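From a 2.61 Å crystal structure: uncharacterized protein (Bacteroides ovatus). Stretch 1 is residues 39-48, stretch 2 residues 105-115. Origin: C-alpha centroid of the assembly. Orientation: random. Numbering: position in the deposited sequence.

Stretch 1 39-48: VTYQLPIIVS
Stretch 2 105-115: SCVELLNIDFN

Two neighbouring antiparallel β-strands of one chain, residues 39-48 and 107-115, pair with their N-to-C directions 148° apart and an axial closest approach of 4.5 Å, burying 879 Å² summed over both sides. Residue numbers of paired residues add to 153, from Ile46-Val107 to Val39-Phe114, and backbone torsions are extended throughout the paired strands. Ser105 (phi/psi -113/163) precedes the strand and makes no contact. Cys106, still in the loop (-145/9, chi1 p), begins the pairing: its O accepts from Val47 N at 2.8 Å, and its CB lies 4.1 Å from Val47 CB (chi1 t). Val107 (-143/138, t) sits in a non-hydrogen-bonded pair with Ile46, CA-CA 4.8 Å; its CG1 meets Ile46 CD1 at 4.1 Å, and its CA approaches Ile45 O at 3.4 Å in a CA-H...O contact. Glu108 (-156/153) closes a hydrogen-bonded ring with Ile45: Ile45 N to Glu108 O is 2.8 Å, Glu108 N to Ile45 O 3.1 Å. The Glu108 CA-to-CB bond points to the same face as Ile45, but the end of the side chain (t, p, chi3 78°) leads away from stretch 1 and folds back on its own strand, so that Glu108 OE2 accepts from Leu109 N at 2.9 Å. Leu109 is in a non-hydrogen-bonded pair with Pro44, so its N points away from stretch 1 and is open to Glu108 OE2; at the same position Pro44, which lacks an N-H, costs the ladder no bond. Leu109 (-99/136; m, t) packs CD2 against Pro44 CG at 3.9 Å. Leu110 (-96/104; t, p) restores the paired bonds with Leu43 (t, p): Leu43 N to Leu110 O 3.1 Å, Leu110 N to Leu43 O 2.9 Å. Its CB also lies 4.1 Å from CD1 of Ile45 (m, t), on the same sheet face. Asn111 (-78/104, m, chi2 -60°) is paired with Gln42 (m, t, chi3 -71°) through side chains instead of backbone: Gln42 NE2 donates to Asn111 OD1 at 2.6 Å, 164° at the hydrogen. Ile112 (-94/118; m, t) again bonds by backbone, Tyr41 N to Ile112 O 2.7 Å and Ile112 N to Tyr41 O 2.8 Å. Asp113 (-101/115, m, chi2 -36°) repeats the polar side-chain pairing one step along the same face, with Thr40 OG1 (chi1 m) donating to Asp113 OD1 at 2.6 Å. Phe114 (-100/143, m, chi2 -72°) completes the ladder: Val39 N to Phe114 O 3.0 Å, Phe114 N to Val39 O 2.8 Å. Its CB rests 4.0 Å from Val39 CG1 (chi1 p), while its ring edge meets Tyr41, with Phe114 CE2 3.9 Å from Tyr41 CB (chi1 t). The Asn115 (-118/96, t) CA-to-CB bond points away from stretch 1 and the residue makes no contact.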

# COMPACT_ATOMS: atom_id res chain seq x y z
N VAL A 39 4.17 4.35 -16.52
CA VAL A 39 3.68 3.94 -15.21
C VAL A 39 2.38 3.17 -15.38
O VAL A 39 1.62 3.42 -16.32
CB VAL A 39 3.47 5.18 -14.30
CG1 VAL A 39 2.40 6.10 -14.89
CG2 VAL A 39 3.09 4.75 -12.85
N THR A 40 2.15 2.21 -14.51
CA THR A 40 0.94 1.41 -14.59
C THR A 40 -0.01 1.75 -13.47
O THR A 40 0.41 1.93 -12.33
CB THR A 40 1.26 -0.09 -14.50
OG1 THR A 40 2.14 -0.45 -15.57
CG2 THR A 40 0.01 -0.90 -14.61
N TYR A 41 -1.29 1.84 -13.80
CA TYR A 41 -2.31 2.02 -12.80
C TYR A 41 -3.25 0.84 -12.82
O TYR A 41 -3.75 0.44 -13.87
CB TYR A 41 -3.10 3.30 -13.05
CG TYR A 41 -4.11 3.58 -11.98
CD1 TYR A 41 -3.73 4.14 -10.77
CD2 TYR A 41 -5.45 3.26 -12.17
CE1 TYR A 41 -4.66 4.38 -9.77
CE2 TYR A 41 -6.39 3.51 -11.18
CZ TYR A 41 -5.98 4.07 -9.98
OH TYR A 41 -6.90 4.33 -8.99
N GLN A 42 -3.54 0.31 -11.64
CA GLN A 42 -4.39 -0.84 -11.52
C GLN A 42 -5.75 -0.45 -10.97
O GLN A 42 -5.87 0.03 -9.83
CB GLN A 42 -3.72 -1.87 -10.64
CG GLN A 42 -2.38 -2.34 -11.19
CD GLN A 42 -1.82 -3.50 -10.44
OE1 GLN A 42 -1.38 -3.37 -9.31
NE2 GLN A 42 -1.78 -4.65 -11.09
N LEU A 43 -6.79 -0.68 -11.79
CA LEU A 43 -8.15 -0.34 -11.45
C LEU A 43 -8.95 -1.61 -11.21
O LEU A 43 -9.13 -2.42 -12.12
CB LEU A 43 -8.79 0.46 -12.57
CG LEU A 43 -10.23 0.86 -12.38
CD1 LEU A 43 -10.39 1.67 -11.11
CD2 LEU A 43 -10.70 1.66 -13.60
N PRO A 44 -9.42 -1.80 -9.99
CA PRO A 44 -10.15 -3.00 -9.68
C PRO A 44 -11.50 -3.07 -10.35
O PRO A 44 -12.24 -2.08 -10.40
CB PRO A 44 -10.33 -2.90 -8.16
CG PRO A 44 -9.22 -2.09 -7.70
CD PRO A 44 -8.90 -1.14 -8.78
N ILE A 45 -11.82 -4.26 -10.84
CA ILE A 45 -13.13 -4.57 -11.34
C ILE A 45 -13.76 -5.55 -10.34
O ILE A 45 -13.16 -6.58 -10.01
CB ILE A 45 -13.07 -5.16 -12.72
CG1 ILE A 45 -12.47 -4.14 -13.69
CG2 ILE A 45 -14.43 -5.56 -13.17
CD1 ILE A 45 -12.32 -4.65 -15.08
N ILE A 46 -14.94 -5.19 -9.84
CA ILE A 46 -15.57 -5.88 -8.74
C ILE A 46 -16.91 -6.45 -9.14
O ILE A 46 -17.70 -5.78 -9.81
CB ILE A 46 -15.77 -4.91 -7.54
CG1 ILE A 46 -14.51 -4.83 -6.71
CG2 ILE A 46 -16.88 -5.34 -6.68
CD1 ILE A 46 -13.37 -4.20 -7.41
N VAL A 47 -17.18 -7.70 -8.72
CA VAL A 47 -18.48 -8.33 -8.95
C VAL A 47 -19.25 -8.39 -7.63
O VAL A 47 -19.01 -9.26 -6.81
CB VAL A 47 -18.32 -9.73 -9.52
CG1 VAL A 47 -19.69 -10.35 -9.81
CG2 VAL A 47 -17.46 -9.69 -10.81
N SER A 48 -20.16 -7.44 -7.44
CA SER A 48 -20.90 -7.31 -6.18
C SER A 48 -22.16 -8.10 -6.19
O SER A 48 -22.90 -8.10 -7.18
CB SER A 48 -21.25 -5.84 -5.91
OG SER A 48 -20.09 -5.08 -5.56
N SER A 105 -14.55 -16.29 -8.08
CA SER A 105 -13.81 -15.07 -7.77
C SER A 105 -14.71 -13.88 -8.02
O SER A 105 -15.73 -14.01 -8.69
CB SER A 105 -12.55 -14.98 -8.63
OG SER A 105 -11.71 -16.08 -8.40
N CYS A 106 -14.35 -12.72 -7.49
CA CYS A 106 -15.18 -11.54 -7.66
C CYS A 106 -14.38 -10.26 -7.79
O CYS A 106 -14.95 -9.20 -7.82
CB CYS A 106 -16.16 -11.41 -6.50
SG CYS A 106 -15.40 -11.07 -4.92
N VAL A 107 -13.07 -10.38 -7.93
CA VAL A 107 -12.22 -9.21 -8.12
C VAL A 107 -11.12 -9.52 -9.07
O VAL A 107 -10.51 -10.57 -8.99
CB VAL A 107 -11.57 -8.77 -6.81
CG1 VAL A 107 -10.85 -7.42 -7.01
CG2 VAL A 107 -12.61 -8.69 -5.68
N GLU A 108 -10.84 -8.59 -9.96
CA GLU A 108 -9.70 -8.72 -10.84
C GLU A 108 -9.28 -7.34 -11.30
O GLU A 108 -10.10 -6.42 -11.35
CB GLU A 108 -10.02 -9.62 -12.03
CG GLU A 108 -8.79 -9.94 -12.94
CD GLU A 108 -7.62 -10.53 -12.17
OE1 GLU A 108 -7.69 -11.73 -11.84
OE2 GLU A 108 -6.65 -9.78 -11.89
N LEU A 109 -7.99 -7.19 -11.62
CA LEU A 109 -7.41 -5.89 -11.91
C LEU A 109 -7.29 -5.56 -13.41
O LEU A 109 -6.88 -6.38 -14.21
CB LEU A 109 -6.03 -5.79 -11.27
CG LEU A 109 -5.97 -5.95 -9.74
CD1 LEU A 109 -4.49 -5.99 -9.25
CD2 LEU A 109 -6.76 -4.84 -9.03
N LEU A 110 -7.66 -4.33 -13.75
CA LEU A 110 -7.47 -3.80 -15.08
C LEU A 110 -6.20 -3.01 -15.06
O LEU A 110 -6.14 -1.93 -14.50
CB LEU A 110 -8.64 -2.89 -15.47
CG LEU A 110 -8.58 -2.25 -16.86
CD1 LEU A 110 -8.77 -3.28 -17.95
CD2 LEU A 110 -9.62 -1.17 -16.98
N ASN A 111 -5.15 -3.58 -15.62
CA ASN A 111 -3.88 -2.89 -15.70
C ASN A 111 -3.89 -1.87 -16.82
O ASN A 111 -3.86 -2.22 -18.00
CB ASN A 111 -2.76 -3.90 -15.91
CG ASN A 111 -2.65 -4.88 -14.78
OD1 ASN A 111 -2.42 -4.50 -13.65
ND2 ASN A 111 -2.83 -6.15 -15.08
N ILE A 112 -4.00 -0.59 -16.44
CA ILE A 112 -3.91 0.50 -17.38
C ILE A 112 -2.48 0.98 -17.41
O ILE A 112 -1.97 1.46 -16.41
CB ILE A 112 -4.79 1.69 -16.95
CG1 ILE A 112 -6.23 1.26 -16.74
CG2 ILE A 112 -4.73 2.78 -17.98
CD1 ILE A 112 -7.16 2.43 -16.40
N ASP A 113 -1.85 0.88 -18.58
CA ASP A 113 -0.45 1.29 -18.76
C ASP A 113 -0.35 2.66 -19.44
O ASP A 113 -0.69 2.82 -20.62
CB ASP A 113 0.30 0.22 -19.59
CG ASP A 113 0.49 -1.09 -18.84
OD1 ASP A 113 0.70 -1.04 -17.61
OD2 ASP A 113 0.42 -2.16 -19.47
N PHE A 114 0.18 3.63 -18.71
CA PHE A 114 0.29 4.99 -19.22
C PHE A 114 1.69 5.29 -19.72
O PHE A 114 2.70 4.82 -19.15
CB PHE A 114 -0.05 6.00 -18.11
CG PHE A 114 -1.51 6.05 -17.75
CD1 PHE A 114 -2.43 6.61 -18.61
CD2 PHE A 114 -1.95 5.60 -16.52
CE1 PHE A 114 -3.78 6.68 -18.27
CE2 PHE A 114 -3.30 5.67 -16.17
CZ PHE A 114 -4.21 6.20 -17.05
N ASN A 115 1.75 6.07 -20.80
CA ASN A 115 2.99 6.66 -21.28
C ASN A 115 2.85 8.18 -21.21
O ASN A 115 2.29 8.81 -22.11
CB ASN A 115 3.29 6.23 -22.71
CG ASN A 115 4.57 6.87 -23.25
OD1 ASN A 115 5.64 6.78 -22.64
ND2 ASN A 115 4.45 7.55 -24.39